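PDB 3OYZ: malate Synthase from Haloferax volcanii, which catalyses the magnesium-dependent Claisen condensation of acetyl-CoA with glyoxylate and the hydrolysis of the resulting malyl-CoA to malate and CoA in the glyoxylate cycle. Local coordinates for residues A[14-19]-A[257-262]; A[201-206]-A[336-341]; A[232-237]-A[383-388]. All blocks are in the same frame, centred on the assembly; numbering follows the deposited sequence.

Contact 1 (A[14-19]-A[257-262]); sequences FFTSPT and WSLTPG. With ACO (acetyl coenzyme *a), chain B; PYR (pyruvic acid), chain C.
F14 and F15 run parallel to W257 and S258 as neighbouring strands, the CA atoms of F14 and W257 lying 4.7 Å apart. S258 N donates to F14 O at 2.8 Å with an N-H...O angle of 163°. One step on, T16 N reaches S258 O in a weak bond. F14 and W257 share one face of the sheet and form an edge-to-face pair: the phenyl edge, led by CE2, points at the indole's six-membered ring, with centroids 4.7 Å apart and planes at 65°. F15 and S258 lie on the other face, where CD1 of F15 brings the ring edge to S258 O.

This is the seam of the TIM barrel where the first strand, 13-18, meets the eighth, 255-258, and as usual for this fold the ligands lie at the C-terminal strand ends. There W257 is gripped on both faces: CB of the bound pyruvate lies 3.2 Å from W257 CH2, across the ring from F14. R84, a glyoxylate-binding residue, also touches this indole. At the pyrrole edge W257 NE1 donates to T16 OG1 at 2.9 Å, the oxygen slightly tilted from the ring plane. Chi1 of 39° sets T16 OG1 between the backbone N and the carbonyl carbon, and the hydroxyl in turn donates to O5P of acetyl-CoA at 2.8 Å, so T16 OG1 accepts from the indole and donates to the pantetheine amide. L259 O gathers several cofactor donors, among them N8P at 3.0 Å and the adenine amino N6A, which also donates to T16 O. S17 OG adds a bond to the adenine, donating to N1A at 2.8 Å, while P261 CD packs against the imidazole part of the base.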
loop_
_atom_site.group_PDB
_atom_site.type_symbol
_atom_site.label_atom_id
_atom_site.label_comp_id
_atom_site.label_asym_id
_atom_site.label_seq_id
_atom_site.Cartn_x
_atom_site.Cartn_y
_atom_site.Cartn_z
ATOM N N PHE A 14 11.367 6.477 20.767
ATOM C CA PHE A 14 12.374 5.438 20.634
ATOM C C PHE A 14 13.581 6.295 20.377
ATOM O O PHE A 14 13.777 6.791 19.254
ATOM C CB PHE A 14 11.973 4.574 19.381
ATOM C CG PHE A 14 12.925 3.467 19.020
ATOM C CD1 PHE A 14 12.742 2.170 19.486
ATOM C CD2 PHE A 14 13.894 3.692 18.065
ATOM C CE1 PHE A 14 13.616 1.147 19.131
ATOM C CE2 PHE A 14 14.729 2.682 17.660
ATOM C CZ PHE A 14 14.601 1.394 18.167
ATOM N N PHE A 15 14.436 6.492 21.386
ATOM C CA PHE A 15 15.543 7.476 21.220
ATOM C C PHE A 15 16.903 6.839 21.113
ATOM O O PHE A 15 17.241 6.137 22.047
ATOM C CB PHE A 15 15.586 8.248 22.572
ATOM C CG PHE A 15 16.642 9.338 22.691
ATOM C CD1 PHE A 15 17.002 10.131 21.616
ATOM C CD2 PHE A 15 17.151 9.666 23.968
ATOM C CE1 PHE A 15 17.997 11.158 21.740
ATOM C CE2 PHE A 15 18.116 10.705 24.132
ATOM C CZ PHE A 15 18.510 11.470 23.013
ATOM N N THR A 16 17.678 7.007 20.053
ATOM C CA THR A 16 18.982 6.375 20.035
ATOM C C THR A 16 20.107 7.345 20.498
ATOM O O THR A 16 20.094 8.517 20.106
ATOM C CB THR A 16 19.359 5.989 18.620
ATOM O OG1 THR A 16 18.908 7.065 17.799
ATOM C CG2 THR A 16 18.557 4.644 18.184
ATOM N N SER A 17 21.129 6.802 21.166
ATOM C CA SER A 17 22.330 7.564 21.569
ATOM C C SER A 17 23.620 6.862 21.147
ATOM O O SER A 17 23.791 5.672 21.357
ATOM C CB SER A 17 22.342 7.710 23.088
ATOM O OG SER A 17 21.202 8.464 23.494
ATOM N N PRO A 18 24.583 7.578 20.560
ATOM C CA PRO A 18 25.834 6.883 20.217
ATOM C C PRO A 18 26.497 6.303 21.474
ATOM O O PRO A 18 26.392 6.886 22.549
ATOM C CB PRO A 18 26.694 7.972 19.584
ATOM C CG PRO A 18 25.716 8.992 19.140
ATOM C CD PRO A 18 24.574 8.984 20.126
ATOM N N THR A 19 27.119 5.130 21.404
ATOM C CA THR A 19 27.579 4.495 22.633
ATOM C C THR A 19 29.053 4.866 22.930
ATOM O O THR A 19 29.520 4.674 24.051
ATOM C CB THR A 19 27.515 2.982 22.470
ATOM O OG1 THR A 19 28.333 2.733 21.326
ATOM C CG2 THR A 19 26.079 2.570 22.127
ATOM N N TRP A 257 10.846 7.412 16.025
ATOM C CA TRP A 257 12.244 7.461 16.443
ATOM C C TRP A 257 12.545 8.949 16.812
ATOM O O TRP A 257 11.989 9.854 16.196
ATOM C CB TRP A 257 13.092 7.115 15.240
ATOM C CG TRP A 257 14.478 6.610 15.445
ATOM C CD1 TRP A 257 15.568 7.297 15.998
ATOM C CD2 TRP A 257 14.978 5.346 14.988
ATOM N NE1 TRP A 257 16.669 6.463 15.985
ATOM C CE2 TRP A 257 16.341 5.279 15.356
ATOM C CE3 TRP A 257 14.379 4.227 14.353
ATOM C CZ2 TRP A 257 17.125 4.153 15.082
ATOM C CZ3 TRP A 257 15.133 3.107 14.113
ATOM C CH2 TRP A 257 16.517 3.070 14.453
ATOM N N SER A 258 13.382 9.157 17.824
ATOM C CA SER A 258 13.849 10.500 18.222
ATOM C C SER A 258 15.347 10.566 18.110
ATOM O O SER A 258 16.001 9.603 18.487
ATOM C CB SER A 258 13.427 10.757 19.663
ATOM O OG SER A 258 12.084 11.107 19.548
ATOM N N LEU A 259 15.912 11.616 17.510
ATOM C CA LEU A 259 17.367 11.623 17.288
ATOM C C LEU A 259 18.025 12.566 18.323
ATOM O O LEU A 259 19.248 12.570 18.508
ATOM C CB LEU A 259 17.726 12.072 15.860
ATOM C CG LEU A 259 17.208 11.070 14.808
ATOM C CD1 LEU A 259 17.448 11.616 13.445
ATOM C CD2 LEU A 259 18.017 9.791 15.071
ATOM N N THR A 260 17.214 13.439 18.911
ATOM C CA THR A 260 17.768 14.469 19.809
ATOM C C THR A 260 16.913 14.619 21.053
ATOM O O THR A 260 15.718 14.291 21.056
ATOM C CB THR A 260 17.839 15.866 19.116
ATOM O OG1 THR A 260 16.516 16.372 18.892
ATOM C CG2 THR A 260 18.587 15.851 17.794
ATOM N N PRO A 261 17.466 15.284 22.107
ATOM C CA PRO A 261 16.577 15.405 23.271
ATOM C C PRO A 261 15.358 16.265 22.953
ATOM O O PRO A 261 14.276 16.064 23.504
ATOM C CB PRO A 261 17.496 16.036 24.352
ATOM C CG PRO A 261 18.859 15.437 23.987
ATOM C CD PRO A 261 18.892 15.521 22.445
ATOM N N GLY A 262 15.511 17.210 22.035
ATOM C CA GLY A 262 14.360 18.048 21.626
ATOM C C GLY A 262 13.273 17.244 20.887
ATOM O O GLY A 262 12.057 17.396 21.168
HETATM N N1A ACO B . 21.886 11.113 22.811
HETATM C C2A ACO B . 22.391 11.724 23.900
HETATM N N3A ACO B . 22.633 13.047 23.901
HETATM C C4A ACO B . 22.411 13.841 22.822
HETATM C C5A ACO B . 21.853 13.197 21.613
HETATM C C6A ACO B . 21.626 11.739 21.641
HETATM N N6A ACO B . 21.159 11.181 20.493
HETATM N N7A ACO B . 21.714 14.144 20.677
HETATM C C8A ACO B . 22.163 15.300 21.221
HETATM N N9A ACO B . 22.526 15.134 22.500
HETATM C C1B ACO B . 23.036 16.242 23.370
HETATM C C2B ACO B . 23.917 17.139 22.511
HETATM O O2B ACO B . 25.240 16.604 22.494
HETATM C C3B ACO B . 23.797 18.488 23.191
HETATM O O3B ACO B . 24.661 18.344 24.323
HETATM P P3B ACO B . 25.389 19.568 25.152
HETATM O O7A ACO B . 24.479 19.596 26.370
HETATM O O8A ACO B . 25.285 20.698 24.149
HETATM O O9A ACO B . 26.820 19.144 25.398
HETATM C C4B ACO B . 22.346 18.487 23.644
HETATM O O4B ACO B . 21.996 17.112 23.855
HETATM C C5B ACO B . 21.419 19.041 22.569
HETATM O O5B ACO B . 21.915 18.576 21.313
HETATM P P1A ACO B . 21.398 19.170 19.914
HETATM O O1A ACO B . 21.791 20.587 19.650
HETATM O O2A ACO B . 19.915 18.942 19.949
HETATM O O3A ACO B . 21.995 18.312 18.701
HETATM P P2A ACO B . 23.523 18.436 18.233
HETATM O O4A ACO B . 24.178 18.435 19.576
HETATM O O5A ACO B . 23.561 19.417 17.080
HETATM O O6A ACO B . 23.895 17.039 17.486
HETATM C CBP ACO B . 23.464 14.944 16.272
HETATM C CCP ACO B . 23.128 16.431 16.434
HETATM C CDP ACO B . 24.944 14.751 15.946
HETATM C CEP ACO B . 22.665 14.440 15.077
HETATM C CAP ACO B . 23.180 14.130 17.541
HETATM O OAP ACO B . 21.880 14.540 17.942
HETATM C C9P ACO B . 23.161 12.630 17.331
HETATM O O9P ACO B . 24.218 12.023 17.127
HETATM N N8P ACO B . 21.955 12.039 17.348
HETATM C C7P ACO B . 21.865 10.596 17.168
HETATM C C6P ACO B . 22.116 10.140 15.722
HETATM C C5P ACO B . 21.710 8.678 15.691
HETATM O O5P ACO B . 21.276 8.143 16.709
HETATM N N4P ACO B . 21.807 8.080 14.504
HETATM C C3P ACO B . 21.431 6.702 14.243
HETATM C C2P ACO B . 19.916 6.497 14.335
HETATM S S1P ACO B . 19.453 6.845 12.664
HETATM C C ACO B . 19.763 5.501 11.698
HETATM O O ACO B . 20.490 4.586 12.034
HETATM C CH3 ACO B . 19.136 5.495 10.338
HETATM C C PYR C . 17.642 3.569 9.200
HETATM O O PYR C . 18.313 2.810 8.421
HETATM O OXT PYR C . 16.716 4.357 8.784
HETATM C CA PYR C . 17.855 3.404 10.569
HETATM O O3 PYR C . 18.700 2.510 10.997
HETATM C CB PYR C . 17.059 4.188 11.545
#

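Contact 2 (A[201-206]-A[336-341]); sequences TPTGEL and LTSYVP
A single water ties P202 to P341, donating to P341 O at 2.7 Å and to P202 O at 2.9 Å. It is a bridge between two carbonyls, and no direct hydrogen bond joins 201-206 to 336-341; the remainder is apolar packing and C-H...O contacts. Beside the water, P341 CD lies 3.4 Å from P202 O, while V340 CG1 approaches the same oxygen at 3.7 Å, so apolar carbons gather round a carbonyl that the water satisfies.

T203 carries the other half. Its CB stands 3.4 Å from Y339 O, toward which T203 CA also directs a CA-H...O contact, and its methyl CG2 rests on S338 CB at 3.8 Å. Chi1 of 71° turns T203 OG1 back over its own backbone, where it accepts from E205 N in an ST turn, leaving the methyl to meet the strand. T201 OG1 fastens the loop a second time: it accepts from G204 N at 2.9 Å, an ST motif, and gives its proton to E205 O at 2.7 Å, on a lone pair in the carbonyl plane. Between these two clasps G204 has a positive phi of 93°, a backbone turn at which a beta-carbon would press on T203 O.

The loop follows helix 190-197 and precedes helix 210-223, and L206 packs back on the first of these. On the far partner, strand 337-339 pairs antiparallel with a strand of a second subunit, whose W279 meets the ring of Y339. This surface contact therefore joins a barrel loop to a strand whose sheet continues into the second subunit, just ahead of helix 343-358.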
loop_
_atom_site.group_PDB
_atom_site.type_symbol
_atom_site.label_atom_id
_atom_site.label_comp_id
_atom_site.label_asym_id
_atom_site.label_seq_id
_atom_site.Cartn_x
_atom_site.Cartn_y
_atom_site.Cartn_z
ATOM N N THR A 201 15.417 10.973 -4.628
ATOM C CA THR A 201 14.555 12.161 -4.753
ATOM C C THR A 201 15.383 13.354 -5.257
ATOM O O THR A 201 16.579 13.368 -4.977
ATOM C CB THR A 201 14.004 12.557 -3.352
ATOM O OG1 THR A 201 15.120 12.815 -2.487
ATOM C CG2 THR A 201 13.081 11.457 -2.695
ATOM N N PRO A 202 14.766 14.375 -5.884
ATOM C CA PRO A 202 15.548 15.542 -6.384
ATOM C C PRO A 202 16.384 16.250 -5.283
ATOM O O PRO A 202 17.544 16.597 -5.525
ATOM C CB PRO A 202 14.452 16.455 -6.932
ATOM C CG PRO A 202 13.298 15.516 -7.248
ATOM C CD PRO A 202 13.321 14.643 -6.002
ATOM N N THR A 203 15.863 16.413 -4.073
ATOM C CA THR A 203 16.637 16.973 -2.956
ATOM C C THR A 203 17.577 16.001 -2.200
ATOM O O THR A 203 18.487 16.439 -1.501
ATOM C CB THR A 203 15.685 17.706 -1.963
ATOM O OG1 THR A 203 14.880 16.754 -1.240
ATOM C CG2 THR A 203 14.709 18.636 -2.706
ATOM N N GLY A 204 17.364 14.681 -2.258
ATOM C CA GLY A 204 18.201 13.799 -1.454
ATOM C C GLY A 204 17.511 13.555 -0.144
ATOM O O GLY A 204 17.928 12.675 0.570
ATOM N N GLU A 205 16.417 14.238 0.166
ATOM C CA GLU A 205 15.672 13.955 1.400
ATOM C C GLU A 205 14.963 12.566 1.260
ATOM O O GLU A 205 14.719 12.096 0.126
ATOM C CB GLU A 205 14.597 15.014 1.672
ATOM C CG GLU A 205 15.079 16.429 2.119
ATOM C CD GLU A 205 16.229 16.509 3.165
ATOM O OE1 GLU A 205 16.112 16.047 4.328
ATOM O OE2 GLU A 205 17.295 17.085 2.836
ATOM N N LEU A 206 14.633 11.958 2.396
ATOM C CA LEU A 206 13.944 10.665 2.412
ATOM C C LEU A 206 12.583 10.737 1.741
ATOM O O LEU A 206 11.801 11.662 1.995
ATOM C CB LEU A 206 13.730 10.231 3.858
ATOM C CG LEU A 206 14.979 9.886 4.637
ATOM C CD1 LEU A 206 14.470 9.452 6.032
ATOM C CD2 LEU A 206 15.773 8.744 4.022
ATOM N N LEU A 336 10.480 26.783 3.564
ATOM C CA LEU A 336 10.106 27.068 2.170
ATOM C C LEU A 336 11.168 26.802 1.089
ATOM O O LEU A 336 10.842 26.633 -0.090
ATOM C CB LEU A 336 9.526 28.485 2.023
ATOM C CG LEU A 336 8.273 28.905 2.804
ATOM C CD1 LEU A 336 8.131 30.423 2.722
ATOM C CD2 LEU A 336 6.998 28.168 2.331
ATOM N N THR A 337 12.436 26.771 1.485
ATOM C CA THR A 337 13.500 26.468 0.545
ATOM C C THR A 337 13.835 24.973 0.484
ATOM O O THR A 337 13.619 24.241 1.446
ATOM C CB THR A 337 14.767 27.232 0.910
ATOM O OG1 THR A 337 15.155 26.866 2.241
ATOM C CG2 THR A 337 14.474 28.715 0.870
ATOM N N SER A 338 14.357 24.519 -0.651
ATOM C CA SER A 338 15.094 23.260 -0.715
ATOM C C SER A 338 16.243 23.392 -1.698
ATOM O O SER A 338 16.205 24.239 -2.588
ATOM C CB SER A 338 14.185 22.100 -1.128
ATOM O OG SER A 338 13.270 22.510 -2.120
ATOM N N TYR A 339 17.272 22.574 -1.524
ATOM C CA TYR A 339 18.350 22.501 -2.466
ATOM C C TYR A 339 18.238 21.224 -3.304
ATOM O O TYR A 339 17.811 20.171 -2.802
ATOM C CB TYR A 339 19.635 22.450 -1.661
ATOM C CG TYR A 339 20.829 22.533 -2.532
ATOM C CD1 TYR A 339 20.985 23.620 -3.399
ATOM C CD2 TYR A 339 21.822 21.566 -2.485
ATOM C CE1 TYR A 339 22.096 23.758 -4.201
ATOM C CE2 TYR A 339 22.932 21.679 -3.293
ATOM C CZ TYR A 339 23.054 22.786 -4.136
ATOM O OH TYR A 339 24.130 22.959 -4.964
ATOM N N VAL A 340 18.685 21.295 -4.552
ATOM C CA VAL A 340 18.615 20.196 -5.503
ATOM C C VAL A 340 20.041 20.002 -5.968
ATOM O O VAL A 340 20.489 20.680 -6.898
ATOM C CB VAL A 340 17.696 20.516 -6.694
ATOM C CG1 VAL A 340 17.815 19.460 -7.802
ATOM C CG2 VAL A 340 16.254 20.599 -6.251
ATOM N N PRO A 341 20.754 19.057 -5.341
ATOM C CA PRO A 341 22.180 18.948 -5.582
ATOM C C PRO A 341 22.532 18.371 -6.945
ATOM O O PRO A 341 21.733 17.710 -7.605
ATOM C CB PRO A 341 22.655 18.044 -4.444
ATOM C CG PRO A 341 21.470 17.218 -4.134
ATOM C CD PRO A 341 20.309 18.139 -4.276
HETATM O O HOH W 1 19.559 16.057 -7.488
#

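Contact 3 (A[232-237]-A[383-388]); sequences YDDIRD and KDRMWD. With ACO (acetyl coenzyme *a), chain B.
R236 and D384 meet where the cofactor's pyrophosphate is held. R236 NE and NH2 both converge on D384 OD2, at 2.8 Å and 2.9 Å, a side-on salt bridge in which the oxygen lies in the guanidinium plane although the carboxylate is turned 61° from it. The same NH2 donates to O5A of acetyl-CoA at 2.9 Å, and NH1 adds a weak bond to that oxygen. Two edges of the guanidinium are used, NE/NH2 for the carboxylate and NH1/NH2 for the phosphate, with NH2 serving both, and D384 probably helps to hold the group in place. I235 CD1 covers the centre of one guanidinium face. Further along the cofactor, M386 CG packs against the CEP methyl at 3.5 Å, and D388, the predicted proton acceptor, brings OD1 to 4.1 Å from the acetyl CH3.

The two segments come from different parts of the fold: 232-237 is the loop after barrel strand 226-229, and 383-388 belongs to the two-stranded antiparallel sheet of 364-369 and 382-387. Their junction lines one side of the acetyl-CoA pocket, through I235, R236, M386 and D388, near the C-terminal end of the barrel strands.

Behind this shell, M386 N donates to D233 O at 2.9 Å, fixing the strand against the loop. D233 OD2 takes both NE and NH2 of R385, with NE at 3.0 Å; the two nitrogens approach from one face of a carboxylate whose plane stands 79° from the guanidinium. A water adds a third donor to D233 OD2 at 2.7 Å and bridges to M386 O. R385 NH1 is occupied by G204 O. The loop itself is shaped by an inverse gamma turn centred on D234 and a type I turn from D234 to D237, whose side chain N-caps helix 238-249.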
loop_
_atom_site.group_PDB
_atom_site.type_symbol
_atom_site.label_atom_id
_atom_site.label_comp_id
_atom_site.label_asym_id
_atom_site.label_seq_id
_atom_site.Cartn_x
_atom_site.Cartn_y
_atom_site.Cartn_z
ATOM N N TYR A 232 13.445 11.003 11.699
ATOM C CA TYR A 232 13.085 12.195 10.948
ATOM C C TYR A 232 14.358 13.057 10.973
ATOM O O TYR A 232 14.651 13.701 12.007
ATOM C CB TYR A 232 11.906 12.855 11.652
ATOM C CG TYR A 232 11.408 14.029 10.846
ATOM C CD1 TYR A 232 10.456 13.839 9.845
ATOM C CD2 TYR A 232 11.890 15.334 11.090
ATOM C CE1 TYR A 232 10.038 14.885 9.061
ATOM C CE2 TYR A 232 11.441 16.427 10.338
ATOM C CZ TYR A 232 10.496 16.176 9.344
ATOM O OH TYR A 232 10.044 17.167 8.523
ATOM N N ASP A 233 15.169 12.943 9.928
ATOM C CA ASP A 233 16.574 13.377 10.063
ATOM C C ASP A 233 16.768 14.887 9.859
ATOM O O ASP A 233 17.857 15.375 10.113
ATOM C CB ASP A 233 17.566 12.583 9.182
ATOM C CG ASP A 233 17.101 12.444 7.709
ATOM O OD1 ASP A 233 16.141 13.129 7.292
ATOM O OD2 ASP A 233 17.667 11.619 6.942
ATOM N N ASP A 234 15.770 15.632 9.383
ATOM C CA ASP A 234 15.808 17.111 9.490
ATOM C C ASP A 234 15.566 17.565 10.921
ATOM O O ASP A 234 14.460 18.029 11.232
ATOM C CB ASP A 234 14.722 17.718 8.598
ATOM C CG ASP A 234 14.994 17.467 7.118
ATOM O OD1 ASP A 234 16.112 17.024 6.793
ATOM O OD2 ASP A 234 14.111 17.671 6.255
ATOM N N ILE A 235 16.547 17.326 11.797
ATOM C CA ILE A 235 16.358 17.368 13.249
ATOM C C ILE A 235 15.897 18.734 13.762
ATOM O O ILE A 235 15.298 18.824 14.835
ATOM C CB ILE A 235 17.619 16.928 14.002
ATOM C CG1 ILE A 235 18.835 17.676 13.436
ATOM C CG2 ILE A 235 17.926 15.452 13.748
ATOM C CD1 ILE A 235 20.153 17.350 14.177
ATOM N N ARG A 236 16.132 19.807 13.014
ATOM C CA ARG A 236 15.707 21.138 13.518
ATOM C C ARG A 236 14.283 21.524 13.108
ATOM O O ARG A 236 13.753 22.499 13.642
ATOM C CB ARG A 236 16.619 22.287 13.067
ATOM C CG ARG A 236 18.128 21.991 13.031
ATOM C CD ARG A 236 18.690 21.550 14.376
ATOM N NE ARG A 236 20.118 21.274 14.203
ATOM C CZ ARG A 236 20.923 20.735 15.113
ATOM N NH1 ARG A 236 20.452 20.330 16.281
ATOM N NH2 ARG A 236 22.205 20.543 14.830
ATOM N N ASP A 237 13.705 20.785 12.152
ATOM C CA ASP A 237 12.381 21.083 11.593
ATOM C C ASP A 237 11.322 20.596 12.581
ATOM O O ASP A 237 10.790 19.473 12.491
ATOM C CB ASP A 237 12.288 20.448 10.191
ATOM C CG ASP A 237 10.998 20.761 9.463
ATOM O OD1 ASP A 237 10.155 21.545 9.946
ATOM O OD2 ASP A 237 10.834 20.209 8.356
ATOM N N LYS A 383 20.421 24.845 6.662
ATOM C CA LYS A 383 19.566 23.646 6.683
ATOM C C LYS A 383 20.387 22.495 7.260
ATOM O O LYS A 383 21.464 22.225 6.732
ATOM C CB LYS A 383 19.143 23.314 5.252
ATOM C CG LYS A 383 17.683 22.939 5.088
ATOM C CD LYS A 383 17.354 22.854 3.599
ATOM C CE LYS A 383 15.857 22.960 3.386
ATOM N NZ LYS A 383 15.411 24.354 3.613
ATOM N N ASP A 384 19.922 21.857 8.334
ATOM C CA ASP A 384 20.657 20.763 9.008
ATOM C C ASP A 384 20.007 19.397 8.744
ATOM O O ASP A 384 18.795 19.255 8.831
ATOM C CB ASP A 384 20.706 20.915 10.541
ATOM C CG ASP A 384 21.715 21.947 11.037
ATOM O OD1 ASP A 384 22.171 22.824 10.264
ATOM O OD2 ASP A 384 22.017 21.882 12.249
ATOM N N ARG A 385 20.808 18.374 8.478
ATOM C CA ARG A 385 20.287 17.004 8.360
ATOM C C ARG A 385 21.267 16.060 9.047
ATOM O O ARG A 385 22.484 16.185 8.819
ATOM C CB ARG A 385 20.168 16.639 6.885
ATOM C CG ARG A 385 19.464 15.313 6.659
ATOM C CD ARG A 385 19.760 14.777 5.269
ATOM N NE ARG A 385 19.060 13.495 5.132
ATOM C CZ ARG A 385 18.876 12.860 3.981
ATOM N NH1 ARG A 385 19.340 13.390 2.863
ATOM N NH2 ARG A 385 18.263 11.687 3.957
ATOM N N MET A 386 20.755 15.175 9.911
ATOM C CA MET A 386 21.548 14.076 10.502
ATOM C C MET A 386 22.013 13.121 9.397
ATOM O O MET A 386 21.193 12.656 8.586
ATOM C CB MET A 386 20.746 13.368 11.602
ATOM C CG MET A 386 21.493 12.339 12.492
ATOM S SD MET A 386 21.760 10.678 11.769
ATOM C CE MET A 386 20.050 10.209 11.367
ATOM N N TRP A 387 23.331 12.919 9.314
ATOM C CA TRP A 387 24.000 11.948 8.452
ATOM C C TRP A 387 24.673 10.838 9.264
ATOM O O TRP A 387 25.326 11.086 10.305
ATOM C CB TRP A 387 25.083 12.542 7.544
ATOM C CG TRP A 387 24.523 13.158 6.296
ATOM C CD1 TRP A 387 23.664 14.201 6.251
ATOM C CD2 TRP A 387 24.820 12.821 4.933
ATOM N NE1 TRP A 387 23.385 14.533 4.943
ATOM C CE2 TRP A 387 24.049 13.667 4.119
ATOM C CE3 TRP A 387 25.596 11.831 4.318
ATOM C CZ2 TRP A 387 24.069 13.591 2.723
ATOM C CZ3 TRP A 387 25.622 11.772 2.937
ATOM C CH2 TRP A 387 24.861 12.637 2.157
ATOM N N ASP A 388 24.465 9.617 8.764
ATOM C CA ASP A 388 25.235 8.455 9.147
ATOM C C ASP A 388 25.430 7.529 7.947
ATOM O O ASP A 388 25.122 7.925 6.816
ATOM C CB ASP A 388 24.681 7.810 10.418
ATOM C CG ASP A 388 23.277 7.235 10.269
ATOM O OD1 ASP A 388 22.800 6.931 9.151
ATOM O OD2 ASP A 388 22.670 7.001 11.340
HETATM N N1A ACO B . 21.886 11.113 22.811
HETATM C C2A ACO B . 22.391 11.724 23.900
HETATM N N3A ACO B . 22.633 13.047 23.901
HETATM C C4A ACO B . 22.411 13.841 22.822
HETATM C C5A ACO B . 21.853 13.197 21.613
HETATM C C6A ACO B . 21.626 11.739 21.641
HETATM N N6A ACO B . 21.159 11.181 20.493
HETATM N N7A ACO B . 21.714 14.144 20.677
HETATM C C8A ACO B . 22.163 15.300 21.221
HETATM N N9A ACO B . 22.526 15.134 22.500
HETATM C C1B ACO B . 23.036 16.242 23.370
HETATM C C2B ACO B . 23.917 17.139 22.511
HETATM O O2B ACO B . 25.240 16.604 22.494
HETATM C C3B ACO B . 23.797 18.488 23.191
HETATM O O3B ACO B . 24.661 18.344 24.323
HETATM P P3B ACO B . 25.389 19.568 25.152
HETATM O O7A ACO B . 24.479 19.596 26.370
HETATM O O8A ACO B . 25.285 20.698 24.149
HETATM O O9A ACO B . 26.820 19.144 25.398
HETATM C C4B ACO B . 22.346 18.487 23.644
HETATM O O4B ACO B . 21.996 17.112 23.855
HETATM C C5B ACO B . 21.419 19.041 22.569
HETATM O O5B ACO B . 21.915 18.576 21.313
HETATM P P1A ACO B . 21.398 19.170 19.914
HETATM O O1A ACO B . 21.791 20.587 19.650
HETATM O O2A ACO B . 19.915 18.942 19.949
HETATM O O3A ACO B . 21.995 18.312 18.701
HETATM P P2A ACO B . 23.523 18.436 18.233
HETATM O O4A ACO B . 24.178 18.435 19.576
HETATM O O5A ACO B . 23.561 19.417 17.080
HETATM O O6A ACO B . 23.895 17.039 17.486
HETATM C CBP ACO B . 23.464 14.944 16.272
HETATM C CCP ACO B . 23.128 16.431 16.434
HETATM C CDP ACO B . 24.944 14.751 15.946
HETATM C CEP ACO B . 22.665 14.440 15.077
HETATM C CAP ACO B . 23.180 14.130 17.541
HETATM O OAP ACO B . 21.880 14.540 17.942
HETATM C C9P ACO B . 23.161 12.630 17.331
HETATM O O9P ACO B . 24.218 12.023 17.127
HETATM N N8P ACO B . 21.955 12.039 17.348
HETATM C C7P ACO B . 21.865 10.596 17.168
HETATM C C6P ACO B . 22.116 10.140 15.722
HETATM C C5P ACO B . 21.710 8.678 15.691
HETATM O O5P ACO B . 21.276 8.143 16.709
HETATM N N4P ACO B . 21.807 8.080 14.504
HETATM C C3P ACO B . 21.431 6.702 14.243
HETATM C C2P ACO B . 19.916 6.497 14.335
HETATM S S1P ACO B . 19.453 6.845 12.664
HETATM C C ACO B . 19.763 5.501 11.698
HETATM O O ACO B . 20.490 4.586 12.034
HETATM C CH3 ACO B . 19.136 5.495 10.338
HETATM O O HOH W 2 19.881 10.258 7.803
#

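In the fold
The six segments interleave along the chain: 14-19, 201-206, 232-237, 257-262, 336-341, 383-388, so every pair of contacts crosses. Contact 1 lies in the barrel wall; contact 3 is centred 12 Å from it and touches it through L259 CD1 and M386 CE, both contacts lining the acetyl-CoA pocket. Contact 2 lies 12 Å beyond contact 3, centre to centre, and 24 Å from contact 1. R385 links contacts 2 and 3 through G204 O, and the carboxylates of E205 and D234 come close enough to suggest, tentatively, a shared proton. The series thus runs from barrel strands through the C-terminal two-stranded sheet to the subunit interface of the trimer.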